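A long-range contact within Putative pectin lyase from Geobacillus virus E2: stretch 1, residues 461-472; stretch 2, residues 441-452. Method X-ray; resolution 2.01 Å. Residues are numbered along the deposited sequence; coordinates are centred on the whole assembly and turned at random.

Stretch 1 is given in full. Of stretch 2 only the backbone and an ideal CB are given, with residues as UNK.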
# COMPACT_ATOMS: atom_id res chain seq x y z
N VAL A 461 -27.81 -25.27 20.95
CA VAL A 461 -27.80 -26.71 21.20
C VAL A 461 -26.89 -27.03 22.39
O VAL A 461 -26.05 -26.23 22.81
CB VAL A 461 -27.34 -27.50 19.95
CG1 VAL A 461 -28.32 -27.28 18.81
CG2 VAL A 461 -25.91 -27.10 19.54
N THR A 462 -27.08 -28.23 22.93
CA THR A 462 -26.24 -28.79 23.97
C THR A 462 -25.28 -29.78 23.34
O THR A 462 -25.70 -30.63 22.55
CB THR A 462 -27.10 -29.49 25.03
OG1 THR A 462 -27.83 -28.49 25.76
CG2 THR A 462 -26.25 -30.29 26.01
N LEU A 463 -23.99 -29.64 23.65
CA LEU A 463 -22.99 -30.57 23.14
C LEU A 463 -22.80 -31.71 24.14
O LEU A 463 -22.57 -31.47 25.34
CB LEU A 463 -21.67 -29.85 22.87
CG LEU A 463 -21.72 -28.94 21.64
CD1 LEU A 463 -20.33 -28.40 21.32
CD2 LEU A 463 -22.31 -29.66 20.43
N THR A 464 -22.94 -32.94 23.65
CA THR A 464 -22.74 -34.15 24.44
C THR A 464 -21.30 -34.61 24.30
O THR A 464 -20.79 -34.74 23.19
CB THR A 464 -23.68 -35.25 23.95
OG1 THR A 464 -25.03 -34.79 24.04
CG2 THR A 464 -23.53 -36.54 24.78
N THR A 465 -20.63 -34.83 25.43
CA THR A 465 -19.27 -35.34 25.38
C THR A 465 -19.33 -36.83 25.08
O THR A 465 -20.00 -37.59 25.79
CB THR A 465 -18.54 -35.08 26.70
OG1 THR A 465 -18.42 -33.67 26.93
CG2 THR A 465 -17.13 -35.68 26.65
N LEU A 466 -18.64 -37.26 24.02
CA LEU A 466 -18.67 -38.66 23.62
C LEU A 466 -17.46 -39.45 24.09
O LEU A 466 -17.56 -40.67 24.26
CB LEU A 466 -18.76 -38.75 22.09
CG LEU A 466 -19.91 -37.91 21.53
CD1 LEU A 466 -19.84 -37.76 20.00
CD2 LEU A 466 -21.21 -38.54 21.95
N LEU A 467 -16.33 -38.79 24.29
CA LEU A 467 -15.06 -39.47 24.50
C LEU A 467 -14.07 -38.43 25.01
O LEU A 467 -14.04 -37.31 24.49
CB LEU A 467 -14.56 -40.11 23.19
CG LEU A 467 -13.14 -40.69 23.19
CD1 LEU A 467 -13.13 -41.92 24.09
CD2 LEU A 467 -12.64 -41.05 21.78
N ASN A 468 -13.30 -38.78 26.03
CA ASN A 468 -12.17 -37.98 26.49
C ASN A 468 -10.91 -38.82 26.40
O ASN A 468 -10.92 -40.00 26.79
CB ASN A 468 -12.36 -37.49 27.93
CG ASN A 468 -13.50 -36.52 28.08
OD1 ASN A 468 -14.63 -36.92 28.36
ND2 ASN A 468 -13.20 -35.23 27.92
N VAL A 469 -9.84 -38.24 25.90
CA VAL A 469 -8.54 -38.89 25.90
C VAL A 469 -7.70 -38.08 26.86
O VAL A 469 -7.43 -36.90 26.61
CB VAL A 469 -7.93 -38.95 24.50
CG1 VAL A 469 -6.49 -39.46 24.56
CG2 VAL A 469 -8.79 -39.84 23.60
N THR A 470 -7.34 -38.66 28.00
CA THR A 470 -6.55 -37.93 28.99
C THR A 470 -5.29 -38.70 29.38
O THR A 470 -5.02 -39.79 28.89
CB THR A 470 -7.39 -37.60 30.24
OG1 THR A 470 -7.49 -38.75 31.10
CG2 THR A 470 -8.78 -37.12 29.85
N LEU A 471 -4.53 -38.11 30.31
CA LEU A 471 -3.29 -38.72 30.76
C LEU A 471 -3.53 -39.98 31.56
O LEU A 471 -2.61 -40.78 31.71
CB LEU A 471 -2.50 -37.73 31.61
CG LEU A 471 -1.78 -36.64 30.81
CD1 LEU A 471 -1.49 -35.45 31.71
CD2 LEU A 471 -0.51 -37.17 30.19
N ASP A 472 -4.74 -40.19 32.07
CA ASP A 472 -4.96 -41.38 32.88
C ASP A 472 -5.98 -42.34 32.27
O ASP A 472 -6.21 -43.41 32.84
CB ASP A 472 -5.34 -40.99 34.31
CG ASP A 472 -6.53 -40.07 34.39
OD1 ASP A 472 -7.49 -40.19 33.57
OD2 ASP A 472 -6.54 -39.21 35.29
N UNK A 441 -6.40 -28.87 30.60
CA UNK A 441 -6.67 -29.35 31.95
C UNK A 441 -6.86 -30.86 31.89
O UNK A 441 -7.28 -31.42 30.87
CB UNK A 441 -7.90 -28.66 32.55
N UNK A 442 -6.51 -31.53 33.00
CA UNK A 442 -6.43 -32.99 33.03
C UNK A 442 -7.79 -33.67 33.05
O UNK A 442 -7.86 -34.88 32.78
CB UNK A 442 -5.63 -33.44 34.25
N UNK A 443 -8.86 -32.96 33.41
CA UNK A 443 -10.19 -33.53 33.34
C UNK A 443 -10.67 -33.68 31.88
O UNK A 443 -11.22 -34.72 31.50
CB UNK A 443 -11.17 -32.66 34.13
N UNK A 444 -10.46 -32.65 31.05
CA UNK A 444 -11.00 -32.66 29.68
C UNK A 444 -10.10 -33.40 28.70
O UNK A 444 -10.59 -34.15 27.84
CB UNK A 444 -11.21 -31.23 29.19
N UNK A 445 -8.79 -33.15 28.76
CA UNK A 445 -7.88 -33.70 27.78
C UNK A 445 -8.34 -33.34 26.38
O UNK A 445 -8.82 -32.23 26.11
CB UNK A 445 -7.77 -35.22 27.94
N UNK A 446 -8.28 -34.32 25.48
CA UNK A 446 -8.85 -34.20 24.14
C UNK A 446 -10.27 -34.76 24.20
O UNK A 446 -10.45 -35.94 24.56
CB UNK A 446 -8.00 -34.93 23.10
N UNK A 447 -11.27 -33.94 23.86
CA UNK A 447 -12.67 -34.34 23.96
C UNK A 447 -13.34 -34.34 22.60
O UNK A 447 -13.05 -33.51 21.73
CB UNK A 447 -13.42 -33.41 24.91
N UNK A 448 -14.26 -35.29 22.42
CA UNK A 448 -15.09 -35.44 21.23
C UNK A 448 -16.53 -35.14 21.63
O UNK A 448 -17.02 -35.67 22.63
CB UNK A 448 -14.96 -36.84 20.63
N UNK A 449 -17.20 -34.29 20.85
CA UNK A 449 -18.48 -33.71 21.22
C UNK A 449 -19.42 -33.81 20.03
O UNK A 449 -18.98 -33.86 18.87
CB UNK A 449 -18.32 -32.26 21.67
N UNK A 450 -20.72 -33.86 20.31
CA UNK A 450 -21.71 -33.89 19.25
C UNK A 450 -23.11 -33.56 19.72
O UNK A 450 -23.38 -33.53 20.93
CB UNK A 450 -21.71 -35.27 18.59
N UNK A 451 -23.99 -33.32 18.76
CA UNK A 451 -25.38 -32.97 19.04
C UNK A 451 -26.23 -33.34 17.83
O UNK A 451 -25.77 -33.30 16.68
CB UNK A 451 -25.52 -31.48 19.37
N UNK A 452 -27.48 -33.70 18.10
CA UNK A 452 -28.40 -33.97 17.01
C UNK A 452 -28.80 -32.68 16.28
O UNK A 452 -28.66 -31.57 16.80
CB UNK A 452 -29.64 -34.69 17.54

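Position 441 has an ideal CB with nothing of stretch 1 within 5.5 Å, so this contact leaves the residue open. It is Asn441, whose OD1 accepts a hydrogen bond from the backbone N of position 444 at 2.9 Å.

At 442 CA-to-CB points sideways, and the nearest visible atom is Leu471 CD1, 5.3 Å from the ideal CB; small polar or apolar groups would both fit. Thr442 places CG2 4.5 Å from Leu471 CD1, while its O receives a water that in turn accepts from Leu471 N.

The CB at 443 points away, and stretch 1 imposes no choice. The residue is Val443.

At 444 CA-to-CB also points away, yet Asn468 ND2 lies 4.6 Å from the ideal CB, so an acceptor would be compatible. The direct bond needs no particular side chain: Asn468 ND2 donates to the backbone O of 444 at 2.8 Å and 160°. Asp444 adds a water bridge, its OD1 weakly bonded at 3.3 Å to a water that accepts from Asn468 ND2.

Position 445 is the most restrictive. Its phi of 54° favours glycine, and an ideal CB would sit 2.2 Å from Val469 O and 2.9 Å from Thr470 CG2, both clashes. Gly445 fits, and its CA approaches Val469 O at 3.4 Å in a CA-H...O contact.

At 446 the strand begins, in a hydrogen-bonded antiparallel pair with Val469: the N of 446 donates to Val469 O at 2.9 Å, and Val469 N donates to the O of 446 at 2.7 Å. CB shares a sheet face with Val469, which suits a beta-branched or other apolar residue. Val446 brings its CB to 4.2 Å from Val469 CB.

The CB at 447 lies on the face of Asn468 and Thr465, 3.5 Å from Asn468 ND2. A small residue suits this spacing; Ala447 supplies only its methyl group.

At 448 CB returns to the face of Leu467 and Val469, where an apolar side chain, aliphatic or aromatic, would suit. Phe448 is covered by 91 Å², the largest area in stretch 2. Its CD1 is 3.6 Å from Leu467 CD2, and Val469 CG2 lies at the ring edge. Beside it the register shifts by one: its N donates to Leu467 O (2.9 Å), but its O accepts from Leu466 N (2.7 Å), marking a beta bulge.

The CB at 449 lies 4.3 Å from Leu463 CB, on the face of Thr465, so a branched aliphatic group is plausible. Val449 puts CG2 4.1 Å from Leu463 CD1.

At 450 an ideal CB would be tight, 3.4 Å from Leu466 CD1, favouring a minimal residue. Gly450 pairs with Thr464, its O accepting from Thr464 N at 2.8 Å.

The CB at 451 points toward stretch 1, tight against Thr462 O at 3.3 Å, with Leu463 CD2 nearby; a small apolar residue fits. Ala451 CB is 3.9 Å from Leu463 CD2.

Position 452 has no neighbour in stretch 1 within 5.5 Å of its ideal CB; it is Asn452.

Stretch 2 (441-452) NTVDGVAFVGAN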
# COMPACT_ATOMS: atom_id res chain seq x y z
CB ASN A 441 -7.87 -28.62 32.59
CG ASN A 441 -9.21 -28.99 31.96
OD1 ASN A 441 -9.74 -30.07 32.18
ND2 ASN A 441 -9.78 -28.05 31.22
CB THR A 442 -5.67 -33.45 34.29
OG1 THR A 442 -6.32 -32.89 35.42
CG2 THR A 442 -4.22 -32.99 34.26
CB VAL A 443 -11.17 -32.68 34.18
CG1 VAL A 443 -12.55 -33.30 34.16
CG2 VAL A 443 -10.68 -32.55 35.61
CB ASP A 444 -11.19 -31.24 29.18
CG ASP A 444 -12.22 -30.48 29.96
OD1 ASP A 444 -13.15 -31.13 30.49
OD2 ASP A 444 -12.11 -29.23 30.02
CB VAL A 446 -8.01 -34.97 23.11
CG1 VAL A 446 -8.63 -34.82 21.72
CG2 VAL A 446 -6.53 -34.47 23.11
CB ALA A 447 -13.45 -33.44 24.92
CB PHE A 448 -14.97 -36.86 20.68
CG PHE A 448 -13.59 -37.21 20.24
CD1 PHE A 448 -12.59 -37.48 21.17
CD2 PHE A 448 -13.27 -37.24 18.88
CE1 PHE A 448 -11.31 -37.79 20.76
CE2 PHE A 448 -11.99 -37.55 18.45
CZ PHE A 448 -11.00 -37.83 19.40
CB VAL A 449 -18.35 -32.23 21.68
CG1 VAL A 449 -17.61 -32.14 23.02
CG2 VAL A 449 -17.65 -31.38 20.62
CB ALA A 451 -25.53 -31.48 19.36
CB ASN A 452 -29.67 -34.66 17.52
CG ASN A 452 -29.51 -36.15 17.61
OD1 ASN A 452 -29.63 -36.72 18.68
ND2 ASN A 452 -29.21 -36.78 16.49
O HOH W 1 -5.15 -36.13 32.30
O HOH W 2 -8.22 -37.47 33.61
O HOH W 3 -14.96 -32.88 28.32
O HOH W 4 -26.25 -33.11 22.76
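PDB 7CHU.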